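Local coordinates for switch-activating protein 1 (Schizosaccharomyces pombe, PDB 5JDK) that binds specific DNA sequences in fission yeast, among them the mating-type switch-activating site SAS1 and the replication fork barrier RFB1, and acts in replication initiation, at residues 41-46 and 64-69; 58-63 and 83-88. One frame throughout, in Å; residues are numbered along the deposited sequence.

Contact 1 of 2, residues 41-46 and 64-69; sequences MRLVVR and ARIGYE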
# COMPACT_ATOMS: atom_id res chain seq x y z
N MET A 41 -4.31 3.75 -0.97
CA MET A 41 -3.07 3.80 -0.20
C MET A 41 -3.15 4.76 0.98
O MET A 41 -2.50 4.52 2.00
CB MET A 41 -1.88 4.10 -1.10
CG MET A 41 -1.57 2.98 -2.07
SD MET A 41 -1.26 1.38 -1.32
CE MET A 41 0.26 1.72 -0.43
N ARG A 42 -3.95 5.82 0.88
CA ARG A 42 -4.19 6.65 2.06
C ARG A 42 -4.79 5.81 3.18
O ARG A 42 -4.39 5.95 4.34
CB ARG A 42 -5.15 7.80 1.72
CG ARG A 42 -4.52 8.94 0.94
CD ARG A 42 -5.57 9.97 0.58
NE ARG A 42 -5.04 11.05 -0.24
CZ ARG A 42 -5.80 11.88 -0.94
NH1 ARG A 42 -7.12 11.76 -0.93
NH2 ARG A 42 -5.24 12.83 -1.67
N LEU A 43 -5.76 4.95 2.85
CA LEU A 43 -6.35 4.09 3.88
C LEU A 43 -5.35 3.08 4.43
O LEU A 43 -5.29 2.85 5.64
CB LEU A 43 -7.54 3.34 3.30
CG LEU A 43 -8.78 4.15 3.00
CD1 LEU A 43 -9.78 3.28 2.26
CD2 LEU A 43 -9.39 4.71 4.28
N VAL A 44 -4.58 2.44 3.55
CA VAL A 44 -3.58 1.48 3.99
C VAL A 44 -2.62 2.14 4.98
O VAL A 44 -2.34 1.61 6.06
CB VAL A 44 -2.84 0.93 2.76
CG1 VAL A 44 -1.60 0.16 3.15
CG2 VAL A 44 -3.77 0.03 1.94
N VAL A 45 -2.09 3.30 4.61
CA VAL A 45 -1.12 3.98 5.46
C VAL A 45 -1.76 4.45 6.76
O VAL A 45 -1.16 4.33 7.83
CB VAL A 45 -0.45 5.13 4.68
CG1 VAL A 45 0.36 6.02 5.59
CG2 VAL A 45 0.46 4.54 3.62
N ARG A 46 -2.97 5.02 6.70
CA ARG A 46 -3.63 5.48 7.92
C ARG A 46 -3.76 4.36 8.93
O ARG A 46 -3.65 4.59 10.14
CB ARG A 46 -5.02 6.03 7.59
CG ARG A 46 -5.84 6.44 8.81
CD ARG A 46 -5.21 7.62 9.51
NE ARG A 46 -5.84 7.99 10.79
CZ ARG A 46 -5.48 7.51 11.98
NH1 ARG A 46 -4.53 6.59 12.07
NH2 ARG A 46 -6.08 7.95 13.08
N ALA A 64 -10.35 -3.47 2.35
CA ALA A 64 -11.32 -3.60 1.27
C ALA A 64 -12.67 -3.04 1.69
O ALA A 64 -13.35 -2.35 0.92
CB ALA A 64 -11.47 -5.07 0.89
N ARG A 65 -13.07 -3.33 2.93
CA ARG A 65 -14.36 -2.87 3.42
C ARG A 65 -14.42 -1.35 3.55
O ARG A 65 -15.38 -0.73 3.08
CB ARG A 65 -14.69 -3.55 4.74
CG ARG A 65 -15.97 -3.05 5.34
CD ARG A 65 -16.44 -3.90 6.49
NE ARG A 65 -16.84 -5.24 6.07
CZ ARG A 65 -18.03 -5.55 5.58
NH1 ARG A 65 -18.97 -4.64 5.41
NH2 ARG A 65 -18.27 -6.81 5.24
N ILE A 66 -13.43 -0.74 4.19
CA ILE A 66 -13.46 0.71 4.35
C ILE A 66 -13.31 1.40 3.00
O ILE A 66 -13.93 2.44 2.74
CB ILE A 66 -12.41 1.18 5.38
CG1 ILE A 66 -12.69 0.53 6.73
CG2 ILE A 66 -12.40 2.71 5.47
CD1 ILE A 66 -11.67 0.83 7.81
N GLY A 67 -12.50 0.83 2.11
CA GLY A 67 -12.37 1.42 0.78
C GLY A 67 -13.69 1.44 0.03
O GLY A 67 -14.03 2.43 -0.61
N TYR A 68 -14.44 0.34 0.11
CA TYR A 68 -15.78 0.31 -0.48
C TYR A 68 -16.72 1.27 0.24
O TYR A 68 -17.39 2.10 -0.39
CB TYR A 68 -16.33 -1.14 -0.42
CG TYR A 68 -17.79 -1.15 -0.75
CD1 TYR A 68 -18.22 -1.15 -2.06
CD2 TYR A 68 -18.73 -1.06 0.26
CE1 TYR A 68 -19.57 -1.06 -2.35
CE2 TYR A 68 -20.06 -0.96 -0.01
CZ TYR A 68 -20.48 -0.96 -1.31
OH TYR A 68 -21.82 -0.85 -1.59
N GLU A 69 -16.79 1.18 1.57
CA GLU A 69 -17.81 1.91 2.32
C GLU A 69 -17.59 3.41 2.28
O GLU A 69 -18.56 4.18 2.20
CB GLU A 69 -17.88 1.40 3.76
CG GLU A 69 -18.44 -0.02 3.84
CD GLU A 69 -18.53 -0.61 5.24
OE1 GLU A 69 -18.16 0.08 6.22
OE2 GLU A 69 -19.01 -1.77 5.35

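Contact 2 of 2, residues 58-63 and 83-88; sequences EFYAKI and NQIISI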
# COMPACT_ATOMS: atom_id res chain seq x y z
N GLU A 58 -7.16 -10.34 8.20
CA GLU A 58 -8.01 -9.36 8.87
C GLU A 58 -7.74 -7.96 8.35
O GLU A 58 -8.66 -7.13 8.22
CB GLU A 58 -7.75 -9.39 10.38
CG GLU A 58 -8.14 -10.64 11.13
CD GLU A 58 -7.43 -10.74 12.46
OE1 GLU A 58 -6.90 -11.83 12.79
OE2 GLU A 58 -7.39 -9.71 13.19
N PHE A 59 -6.47 -7.66 8.07
CA PHE A 59 -6.08 -6.33 7.65
C PHE A 59 -6.59 -6.03 6.25
O PHE A 59 -7.27 -5.01 6.03
CB PHE A 59 -4.56 -6.17 7.71
CG PHE A 59 -4.08 -4.81 7.28
CD1 PHE A 59 -4.20 -3.72 8.12
CD2 PHE A 59 -3.56 -4.62 6.02
CE1 PHE A 59 -3.79 -2.47 7.71
CE2 PHE A 59 -3.14 -3.38 5.61
CZ PHE A 59 -3.26 -2.30 6.46
N TYR A 60 -6.28 -6.89 5.27
CA TYR A 60 -6.72 -6.59 3.91
C TYR A 60 -8.23 -6.66 3.78
O TYR A 60 -8.81 -5.93 2.95
CB TYR A 60 -5.97 -7.46 2.86
CG TYR A 60 -4.49 -7.13 2.90
CD1 TYR A 60 -4.02 -5.91 2.43
CD2 TYR A 60 -3.57 -7.99 3.48
CE1 TYR A 60 -2.68 -5.57 2.53
CE2 TYR A 60 -2.23 -7.67 3.57
CZ TYR A 60 -1.79 -6.44 3.11
OH TYR A 60 -0.48 -6.06 3.23
N ALA A 61 -8.89 -7.49 4.58
CA ALA A 61 -10.35 -7.49 4.57
C ALA A 61 -10.89 -6.15 5.04
O ALA A 61 -11.85 -5.62 4.45
CB ALA A 61 -10.89 -8.61 5.46
N LYS A 62 -10.31 -5.61 6.12
CA LYS A 62 -10.75 -4.31 6.62
C LYS A 62 -10.51 -3.21 5.61
O LYS A 62 -11.38 -2.35 5.40
CB LYS A 62 -10.04 -4.01 7.94
CG LYS A 62 -10.32 -2.59 8.43
CD LYS A 62 -9.83 -2.33 9.84
CE LYS A 62 -10.24 -0.94 10.29
NZ LYS A 62 -9.79 -0.61 11.66
N ILE A 63 -9.34 -3.20 4.97
CA ILE A 63 -9.06 -2.18 3.97
C ILE A 63 -10.06 -2.26 2.83
O ILE A 63 -10.57 -1.24 2.36
CB ILE A 63 -7.61 -2.31 3.46
CG1 ILE A 63 -6.58 -2.07 4.58
CG2 ILE A 63 -7.36 -1.38 2.27
CD1 ILE A 63 -6.62 -0.71 5.20
N ASN A 83 -4.24 -7.74 -4.01
CA ASN A 83 -3.56 -7.75 -5.30
C ASN A 83 -3.42 -6.33 -5.85
O ASN A 83 -2.41 -6.02 -6.50
CB ASN A 83 -4.30 -8.64 -6.29
CG ASN A 83 -3.61 -8.70 -7.63
OD1 ASN A 83 -4.19 -8.35 -8.66
ND2 ASN A 83 -2.35 -9.11 -7.62
N GLN A 84 -4.42 -5.47 -5.64
CA GLN A 84 -4.28 -4.08 -6.06
C GLN A 84 -3.10 -3.41 -5.36
O GLN A 84 -2.34 -2.66 -5.97
CB GLN A 84 -5.54 -3.27 -5.74
CG GLN A 84 -6.82 -3.75 -6.37
CD GLN A 84 -6.91 -3.44 -7.84
OE1 GLN A 84 -5.90 -3.25 -8.51
NE2 GLN A 84 -8.13 -3.39 -8.37
N ILE A 85 -2.96 -3.67 -4.05
CA ILE A 85 -1.85 -3.08 -3.30
C ILE A 85 -0.52 -3.67 -3.76
O ILE A 85 0.48 -2.95 -3.92
CB ILE A 85 -2.09 -3.25 -1.79
CG1 ILE A 85 -3.39 -2.56 -1.38
CG2 ILE A 85 -0.91 -2.69 -0.99
CD1 ILE A 85 -3.91 -3.00 -0.04
N ILE A 86 -0.47 -4.99 -3.97
CA ILE A 86 0.73 -5.63 -4.50
C ILE A 86 1.16 -4.97 -5.79
O ILE A 86 2.35 -4.67 -6.00
CB ILE A 86 0.51 -7.14 -4.67
CG1 ILE A 86 0.47 -7.79 -3.29
CG2 ILE A 86 1.59 -7.77 -5.54
CD1 ILE A 86 0.02 -9.25 -3.30
N SER A 87 0.21 -4.75 -6.69
CA SER A 87 0.53 -4.14 -7.97
C SER A 87 1.00 -2.70 -7.81
O SER A 87 1.97 -2.28 -8.46
CB SER A 87 -0.68 -4.20 -8.90
OG SER A 87 -0.35 -3.65 -10.16
N ILE A 88 0.32 -1.91 -6.97
CA ILE A 88 0.78 -0.55 -6.70
C ILE A 88 2.23 -0.55 -6.23
O ILE A 88 3.04 0.28 -6.65
CB ILE A 88 -0.17 0.13 -5.69
CG1 ILE A 88 -1.51 0.46 -6.35
CG2 ILE A 88 0.47 1.38 -5.08
CD1 ILE A 88 -2.62 0.76 -5.38

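Contact 1 of 2, residues 41-46 and 64-69
Leu43 of helix 34-46 drives its two methyl groups against helix 56-71 at Ile66 and Gly67, joining the first two helices of the compact helical core in this DNA-binding domain, whose family is grouped with the helix-turn-helix proteins. The two leucine branches do different work. CD1 comes down on the backbone, with Leu43 CD1 3.5 Å from Gly67 CA. CD2 turns to the neighbouring side chain, Leu43 CD2 lying 3.8 Å from Ile66 CG2. With the leucine methyl resting on the Gly67 backbone, the CA atoms of Leu43 and Gly67 are 7.3 Å apart. On the leucine, CG stands anti to the carbonyl carbon (chi1 -71°) and CD1 anti to CA (chi2 172°), an extended shape that carries CD1 across the gap and sets CD2 off to the flank. Ile66 answers with its short branch: CG2 meets the leucine, and the two side chains cross at a slant. The contact is wholly apolar, without a hydrogen bond between the segments, and buries 100 Å² in all. Further out, Ile66 also touches His47, whose ND1 is hydrogen-bonded to Leu43 O, so both helices meet the residue just after helix 34-46; Glu71 lies against Leu43 as well. The backbone of Gly67 is hydrogen-bonded to Leu73, which ties the contact site to the chain beyond helix 56-71. Arg65 and Glu69, one turn apart on helix 56-71 and not touching 41-46, form a salt bridge: Arg65 NH1 donates to Glu69 OE2 at 2.9 Å, approaching the carboxylate oxygen almost head-on to its C-O bond, with OE2 11° out of the guanidinium plane.

Contact 2 of 2, residues 58-63 and 83-88
Ile85 CD1 meets the edge of the Tyr60 ring, near the ring plane, at 3.8 Å from both Tyr60 CD1 and Tyr60 CE1, so the methyl sits evenly against one ring bond. Both side chains leave their helices in the same way, Tyr60 CG (chi1 -63°) and Ile85 CG1 (chi1 -60°) each standing anti to its own carbonyl carbon. Ile85 can reach this far because its long branch is stretched out, CD1 lying anti to CA (chi2 163°). Ile63, one turn on from Tyr60, adds a looser touch, its CG2 being 4.5 Å from Ile85 CD1. Its own long branch is folded and runs over Phe59, Ile63 CG1 lying 3.8 Å above one face of that ring and toward the rim. CD2 of Phe59 stands in turn 3.7 Å above the centre of the Tyr60 ring, with the two ring planes close to perpendicular. Phe59 thus covers a face of the Tyr60 ring while Ile85 abuts its edge. Trp119 of helix 107-131 touches Tyr60 and Ile85 and lies almost parallel to the Phe59 ring, extending the aromatic cluster. The phenol oxygen of Tyr60 is hydrogen-bonded to a glycerol, probably from the crystallisation liquor. Between helices 56-71 and 78-98, then, these segments are joined by van der Waals and hydrophobic packing of buried side chains, with no hydrogen bond between them.

In the fold
Contacts 1 and 2 lie about 9 Å apart, centre to centre, and share helix 56-71, its 58-63 part meeting helix 78-98 in contact 2 and its 64-69 part helix 34-46 in contact 1. Along the chain the segments alternate, in the order 41-46, 58-63, 64-69, 83-88. The two contacts also meet directly: Val44 CG2 is 3.6 Å from Ile85 CD1 and 3.9 Å from Ile63 CG2, so all three helices converge on one hydrophobic core. Helix 107-131 covers the same core, with Trp119 against Val44. Together the contacts join three of the four helices of the DNA-binding domain.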